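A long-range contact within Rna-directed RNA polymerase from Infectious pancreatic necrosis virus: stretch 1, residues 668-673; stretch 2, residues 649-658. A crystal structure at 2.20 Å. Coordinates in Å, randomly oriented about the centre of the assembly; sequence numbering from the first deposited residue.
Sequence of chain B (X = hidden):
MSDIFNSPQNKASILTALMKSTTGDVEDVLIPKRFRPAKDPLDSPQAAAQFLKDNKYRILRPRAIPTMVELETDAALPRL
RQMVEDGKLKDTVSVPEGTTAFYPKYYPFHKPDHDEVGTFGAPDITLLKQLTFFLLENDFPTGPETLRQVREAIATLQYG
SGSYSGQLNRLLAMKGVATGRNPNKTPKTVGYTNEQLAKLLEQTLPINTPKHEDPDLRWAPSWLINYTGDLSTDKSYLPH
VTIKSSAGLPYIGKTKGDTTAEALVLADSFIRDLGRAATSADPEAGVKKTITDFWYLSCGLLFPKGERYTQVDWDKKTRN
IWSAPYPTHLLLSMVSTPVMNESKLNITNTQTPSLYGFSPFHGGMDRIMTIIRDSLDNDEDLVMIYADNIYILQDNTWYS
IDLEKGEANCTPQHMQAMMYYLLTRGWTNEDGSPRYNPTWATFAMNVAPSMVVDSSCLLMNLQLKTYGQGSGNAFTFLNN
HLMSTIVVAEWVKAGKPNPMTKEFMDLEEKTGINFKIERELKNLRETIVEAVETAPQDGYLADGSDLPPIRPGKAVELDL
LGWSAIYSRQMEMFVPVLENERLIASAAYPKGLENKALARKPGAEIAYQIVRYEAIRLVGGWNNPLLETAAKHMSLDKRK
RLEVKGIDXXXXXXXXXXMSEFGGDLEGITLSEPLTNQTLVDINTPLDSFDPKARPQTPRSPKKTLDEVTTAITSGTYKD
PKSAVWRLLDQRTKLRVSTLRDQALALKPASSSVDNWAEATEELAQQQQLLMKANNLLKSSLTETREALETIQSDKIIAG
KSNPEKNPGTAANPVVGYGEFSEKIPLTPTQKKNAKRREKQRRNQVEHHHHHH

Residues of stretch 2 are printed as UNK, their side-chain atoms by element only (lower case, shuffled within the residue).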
ATOM      1  N   GLY B 668      -7.136 -19.024  -7.367  1.00 65.87           N
ATOM      2  CA  GLY B 668      -7.608 -20.397  -7.493  1.00 65.07           C
ATOM      3  C   GLY B 668      -7.581 -21.010  -8.876  1.00 67.06           C
ATOM      4  O   GLY B 668      -8.312 -21.967  -9.136  1.00 66.98           O
ATOM      5  N   ILE B 669      -6.735 -20.491  -9.780  1.00 61.83           N
ATOM      6  CA  ILE B 669      -6.623 -21.073 -11.121  1.00 60.18           C
ATOM      7  C   ILE B 669      -5.253 -21.745 -11.275  1.00 60.83           C
ATOM      8  O   ILE B 669      -4.286 -21.351 -10.617  1.00 60.38           O
ATOM      9  CB  ILE B 669      -6.918 -20.078 -12.274  1.00 62.84           C
ATOM     10  CG1 ILE B 669      -5.815 -19.049 -12.463  1.00 62.55           C
ATOM     11  CG2 ILE B 669      -8.278 -19.407 -12.114  1.00 63.75           C
ATOM     12  CD1 ILE B 669      -5.316 -19.015 -13.784  1.00 69.13           C
ATOM     13  N   THR B 670      -5.192 -22.775 -12.130  1.00 55.32           N
ATOM     14  CA  THR B 670      -3.972 -23.520 -12.400  1.00 54.99           C
ATOM     15  C   THR B 670      -3.576 -23.352 -13.875  1.00 56.30           C
ATOM     16  O   THR B 670      -4.444 -23.315 -14.749  1.00 55.64           O
ATOM     17  CB  THR B 670      -4.114 -25.006 -11.988  1.00 65.23           C
ATOM     18  OG1 THR B 670      -2.956 -25.710 -12.432  1.00 72.52           O
ATOM     19  CG2 THR B 670      -5.354 -25.681 -12.571  1.00 63.09           C
ATOM     20  N   LEU B 671      -2.260 -23.286 -14.139  1.00 51.09           N
ATOM     21  CA  LEU B 671      -1.722 -23.138 -15.488  1.00 50.28           C
ATOM     22  C   LEU B 671      -1.070 -24.440 -15.988  1.00 55.84           C
ATOM     23  O   LEU B 671      -0.349 -24.409 -16.989  1.00 53.51           O
ATOM     24  CB  LEU B 671      -0.718 -21.963 -15.548  1.00 49.83           C
ATOM     25  CG  LEU B 671      -1.228 -20.564 -15.163  1.00 52.85           C
ATOM     26  CD1 LEU B 671      -0.178 -19.494 -15.466  1.00 52.26           C
ATOM     27  CD2 LEU B 671      -2.513 -20.225 -15.860  1.00 53.43           C
ATOM     28  N   SER B 672      -1.362 -25.595 -15.322  1.00 56.72           N
ATOM     29  CA  SER B 672      -0.823 -26.912 -15.698  1.00 58.58           C
ATOM     30  C   SER B 672      -1.338 -27.337 -17.075  1.00 62.88           C
ATOM     31  O   SER B 672      -0.598 -27.957 -17.847  1.00 63.13           O
ATOM     32  CB  SER B 672      -1.150 -27.965 -14.647  1.00 64.87           C
ATOM     33  OG  SER B 672      -2.547 -28.106 -14.461  1.00 78.74           O
ATOM     34  N   GLU B 673      -2.594 -26.961 -17.401  1.00 58.50           N
ATOM     35  CA  GLU B 673      -3.166 -27.210 -18.729  1.00 57.70           C
ATOM     36  C   GLU B 673      -3.168 -25.890 -19.514  1.00 57.34           C
ATOM     37  O   GLU B 673      -3.327 -24.828 -18.895  1.00 54.42           O
ATOM     38  CB  GLU B 673      -4.570 -27.833 -18.644  1.00 59.74           C
ATOM     39  CG  GLU B 673      -4.547 -29.347 -18.425  1.00 73.71           C
ATOM     40  CD  GLU B 673      -3.772 -30.176 -19.436  1.00 95.10           C
ATOM     41  OE1 GLU B 673      -4.127 -30.142 -20.636  1.00 94.74           O
ATOM     42  OE2 GLU B 673      -2.808 -30.864 -19.026  1.00 89.36           O
ATOM     43  N   UNK B 649       6.803 -30.046 -13.928  1.00 88.97           N
ATOM     44  CA  UNK B 649       6.643 -28.707 -13.342  1.00 85.56           C
ATOM     45  C   UNK B 649       5.181 -28.445 -12.925  1.00 85.69           C
ATOM     46  O   UNK B 649       4.836 -27.298 -12.632  1.00 84.06           O
ATOM     47  c   UNK B 649       7.145 -27.604 -14.310  1.00 88.07           C
ATOM     48  c   UNK B 649       8.644 -27.710 -14.550  1.00 89.07           C
ATOM     49  c   UNK B 649       6.370 -27.609 -15.624  1.00 87.20           C
ATOM     50  N   UNK B 650       4.336 -29.505 -12.892  1.00 80.89           N
ATOM     51  CA  UNK B 650       2.908 -29.458 -12.553  1.00 78.46           C
ATOM     52  C   UNK B 650       2.670 -28.657 -11.255  1.00 78.78           C
ATOM     53  O   UNK B 650       1.789 -27.796 -11.246  1.00 76.96           O
ATOM     54  o   UNK B 650       2.532 -31.493 -13.777  1.00 89.92           O
ATOM     55  c   UNK B 650       0.837 -30.917 -12.162  1.00 81.62           C
ATOM     56  c   UNK B 650       2.328 -30.883 -12.498  1.00 86.19           C
ATOM     57  N   UNK B 651       3.474 -28.909 -10.216  1.00 73.99           N
ATOM     58  CA  UNK B 651       3.383 -28.211  -8.933  1.00 72.17           C
ATOM     59  C   UNK B 651       3.580 -26.709  -9.053  1.00 72.71           C
ATOM     60  O   UNK B 651       2.834 -25.934  -8.444  1.00 71.54           O
ATOM     61  N   UNK B 652       4.584 -26.295  -9.859  1.00 66.91           N
ATOM     62  CA  UNK B 652       4.896 -24.898 -10.137  1.00 64.50           C
ATOM     63  C   UNK B 652       3.792 -24.246 -10.957  1.00 64.76           C
ATOM     64  O   UNK B 652       3.424 -23.119 -10.648  1.00 64.04           O
ATOM     65  c   UNK B 652       6.236 -24.759 -10.875  1.00 66.86           C
ATOM     66  c   UNK B 652       9.474 -26.512  -9.920  1.00 77.83           C
ATOM     67  c   UNK B 652       9.742 -25.946  -8.687  1.00 75.96           C
ATOM     68  c   UNK B 652       7.452 -25.192 -10.099  1.00 70.13           C
ATOM     69  c   UNK B 652       8.887 -25.006  -8.153  1.00 75.55           C
ATOM     70  c   UNK B 652       8.335 -26.129 -10.629  1.00 73.57           C
ATOM     71  c   UNK B 652       7.751 -24.620  -8.863  1.00 73.24           C
ATOM     72  N   UNK B 653       3.254 -24.952 -11.984  1.00 58.58           N
ATOM     73  CA  UNK B 653       2.183 -24.438 -12.835  1.00 55.62           C
ATOM     74  C   UNK B 653       0.850 -24.338 -12.061  1.00 61.76           C
ATOM     75  O   UNK B 653       0.046 -23.457 -12.380  1.00 61.50           O
ATOM     76  c   UNK B 653       2.850 -26.039 -16.363  1.00 57.56           C
ATOM     77  c   UNK B 653       2.022 -25.251 -14.118  1.00 54.60           C
ATOM     78  c   UNK B 653       3.162 -25.176 -15.154  1.00 57.55           C
ATOM     79  c   UNK B 653       3.439 -23.746 -15.611  1.00 55.64           C
ATOM     80  N   UNK B 654       0.633 -25.187 -11.034  1.00 59.48           N
ATOM     81  CA  UNK B 654      -0.560 -25.117 -10.184  1.00 59.50           C
ATOM     82  C   UNK B 654      -0.412 -23.933  -9.234  1.00 63.81           C
ATOM     83  O   UNK B 654      -1.356 -23.152  -9.058  1.00 62.86           O
ATOM     84  o   UNK B 654      -0.756 -28.785  -9.769  1.00 87.41           O
ATOM     85  o   UNK B 654      -1.989 -27.560 -11.117  1.00 76.02           O
ATOM     86  c   UNK B 654      -0.796 -26.426  -9.384  1.00 62.88           C
ATOM     87  c   UNK B 654      -1.185 -27.675 -10.169  1.00 76.97           C
ATOM     88  N   UNK B 655       0.787 -23.776  -8.644  1.00 61.38           N
ATOM     89  CA  UNK B 655       1.062 -22.652  -7.735  1.00 61.19           C
ATOM     90  C   UNK B 655       1.848 -21.543  -8.479  1.00 61.97           C
ATOM     91  O   UNK B 655       2.864 -21.070  -7.983  1.00 62.17           O
ATOM     92  c   UNK B 655       1.806 -23.143  -6.477  1.00 64.87           C
ATOM     93  c   UNK B 655       1.152 -24.328  -5.780  1.00 80.67           C
ATOM     94  o   UNK B 655       1.879 -25.282  -5.428  1.00 92.13           O
ATOM     95  o   UNK B 655      -0.088 -24.301  -5.591  1.00 81.04           O
ATOM     96  N   UNK B 656       1.357 -21.142  -9.674  1.00 55.49           N
ATOM     97  CA  UNK B 656       1.971 -20.142 -10.571  1.00 54.65           C
ATOM     98  C   UNK B 656       1.958 -18.701 -10.036  1.00 58.44           C
ATOM     99  O   UNK B 656       2.740 -17.875 -10.500  1.00 58.09           O
ATOM    100  c   UNK B 656       1.262 -20.154 -11.936  1.00 52.71           C
ATOM    101  c   UNK B 656       0.129 -17.075 -12.470  1.00 51.26           C
ATOM    102  c   UNK B 656      -1.283 -20.328 -11.652  1.00 55.52           C
ATOM    103  c   UNK B 656      -0.144 -19.621 -11.904  1.00 52.56           C
ATOM    104  c   UNK B 656      -1.989 -15.896 -12.471  1.00 51.83           C
ATOM    105  c   UNK B 656      -0.558 -18.270 -12.161  1.00 51.25           C
ATOM    106  c   UNK B 656      -2.694 -17.049 -12.168  1.00 52.47           C
ATOM    107  c   UNK B 656      -0.601 -15.906 -12.629  1.00 51.36           C
ATOM    108  n   UNK B 656      -2.381 -19.510 -11.751  1.00 54.27           N
ATOM    109  c   UNK B 656      -1.964 -18.232 -12.030  1.00 54.62           C
ATOM    110  N   UNK B 657       1.050 -18.400  -9.102  1.00 54.97           N
ATOM    111  CA  UNK B 657       0.795 -17.072  -8.548  1.00 53.73           C
ATOM    112  C   UNK B 657       2.045 -16.388  -7.995  1.00 58.38           C
ATOM    113  O   UNK B 657       2.266 -15.216  -8.294  1.00 56.74           O
ATOM    114  o   UNK B 657      -1.725 -18.957  -8.180  1.00 56.94           O
ATOM    115  c   UNK B 657      -0.307 -17.144  -7.485  1.00 52.22           C
ATOM    116  n   UNK B 657      -2.456 -16.891  -8.552  1.00 50.21           N
ATOM    117  c   UNK B 657      -1.580 -17.737  -8.052  1.00 65.15           C
ATOM    118  N   UNK B 658       2.864 -17.116  -7.232  1.00 57.52           N
ATOM    119  CA  UNK B 658       4.107 -16.615  -6.626  1.00 58.30           C
ATOM    120  C   UNK B 658       5.200 -16.290  -7.678  1.00 61.22           C
ATOM    121  O   UNK B 658       6.090 -15.495  -7.384  1.00 63.40           O
ATOM    122  o   UNK B 658       3.386 -19.621  -5.364  1.00 95.09           O
ATOM    123  c   UNK B 658       4.651 -17.592  -5.576  1.00 61.75           C
ATOM    124  c   UNK B 658       4.362 -19.043  -5.866  1.00 90.24           C
ATOM    125  n   UNK B 658       5.165 -19.638  -6.731  1.00 76.34           N
TER
HETATM  126  O   HOH W   1      -3.061 -21.370  -8.291  1.00 32.55           O

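Position 649 carries three side-chain carbons, one bearing the other two, so the branch lies at CB itself. It touches nothing on stretch 1. This is Val649, buried at the N-cap position just before a helix, whose backbone O accepts a hydrogen bond from N of position 653.

Position 650 has one carbon carrying an oxygen and a carbon: a threonine, Thr650. Its methyl CG2 lies 4.3 Å from CB of Ser672, a marginal contact, while OG1 is hydrogen-bonded elsewhere in the structure.

Position 651 has no side-chain atoms and is Gly651. A CB here would point away from stretch 1 and would have room, so nothing in this contact demands its absence.

Position 652 shows one carbon followed by a ring of six carbons, with no oxygen on the ring. It is Phe652, and its ring stays clear of stretch 1.

Position 653 has four carbons, forked at the second, which distinguishes leucine from isoleucine. Leu653 points toward stretch 1, and its CB packs 3.6 Å from N of Ser672. Its apolar side chain suits this buried site, while its backbone O accepts a hydrogen bond from N of Leu671 at 2.9 Å, nearly straight at 161°.

Position 654 has two carbons, the second carrying two oxygens. By shape and element count an aspartate or, were one terminal atom nitrogen, an asparagine might fit; two oxygens settle it as Asp654. A carboxylate suits a place beside hydroxyl groups: OD1 accepts a very short hydrogen bond, 2.5 Å, from OG1 of Thr670. OG of Ser672 lies 3.4 Å from the same OD1, a weak contact at most.

Position 655 repeats that pattern of two carbons and two oxygens, but points away from stretch 1. It is Asp655, exposed, and the first residue to leave helical geometry.

Position 656 has one carbon leading to fused five- and six-membered rings with a single nitrogen, which only tryptophan provides. Trp656 suits its buried place because it offers both a broad apolar surface and a donor. NE1 gives a hydrogen bond to O of Ile669 at 2.9 Å, near the ring plane, while CG of Leu671 sits over one face, 3.5 Å from CD1 of Trp656. CD1 of Ile669 adds an apolar contact with CZ2 of Trp656 at 3.7 Å.

Position 657 has two carbons, the second bearing one oxygen and one nitrogen, hence Asn657. Its OD1 comes within 4.3 Å of O of Ile669, and ND2 is hydrogen-bonded elsewhere in the structure.

Position 658 has the same composition and is Asn658, exposed and out of reach of stretch 1.

The contact joins polar anchors to apolar packing. Stretch 1, without regular structure, is held through its backbone at Ile669 and Leu671, and through the hydroxyl of Thr670. Water 1 adds a bridge, lying 2.6 Å from both O of Ile669 and O of Asp654. Leu671, anchored by its backbone N, also sets its CG over one face of the five-membered ring of Trp656, so the same tryptophan serves both kinds of interaction.

Stretch 2, residues 649-658: VTGFLDDWNN
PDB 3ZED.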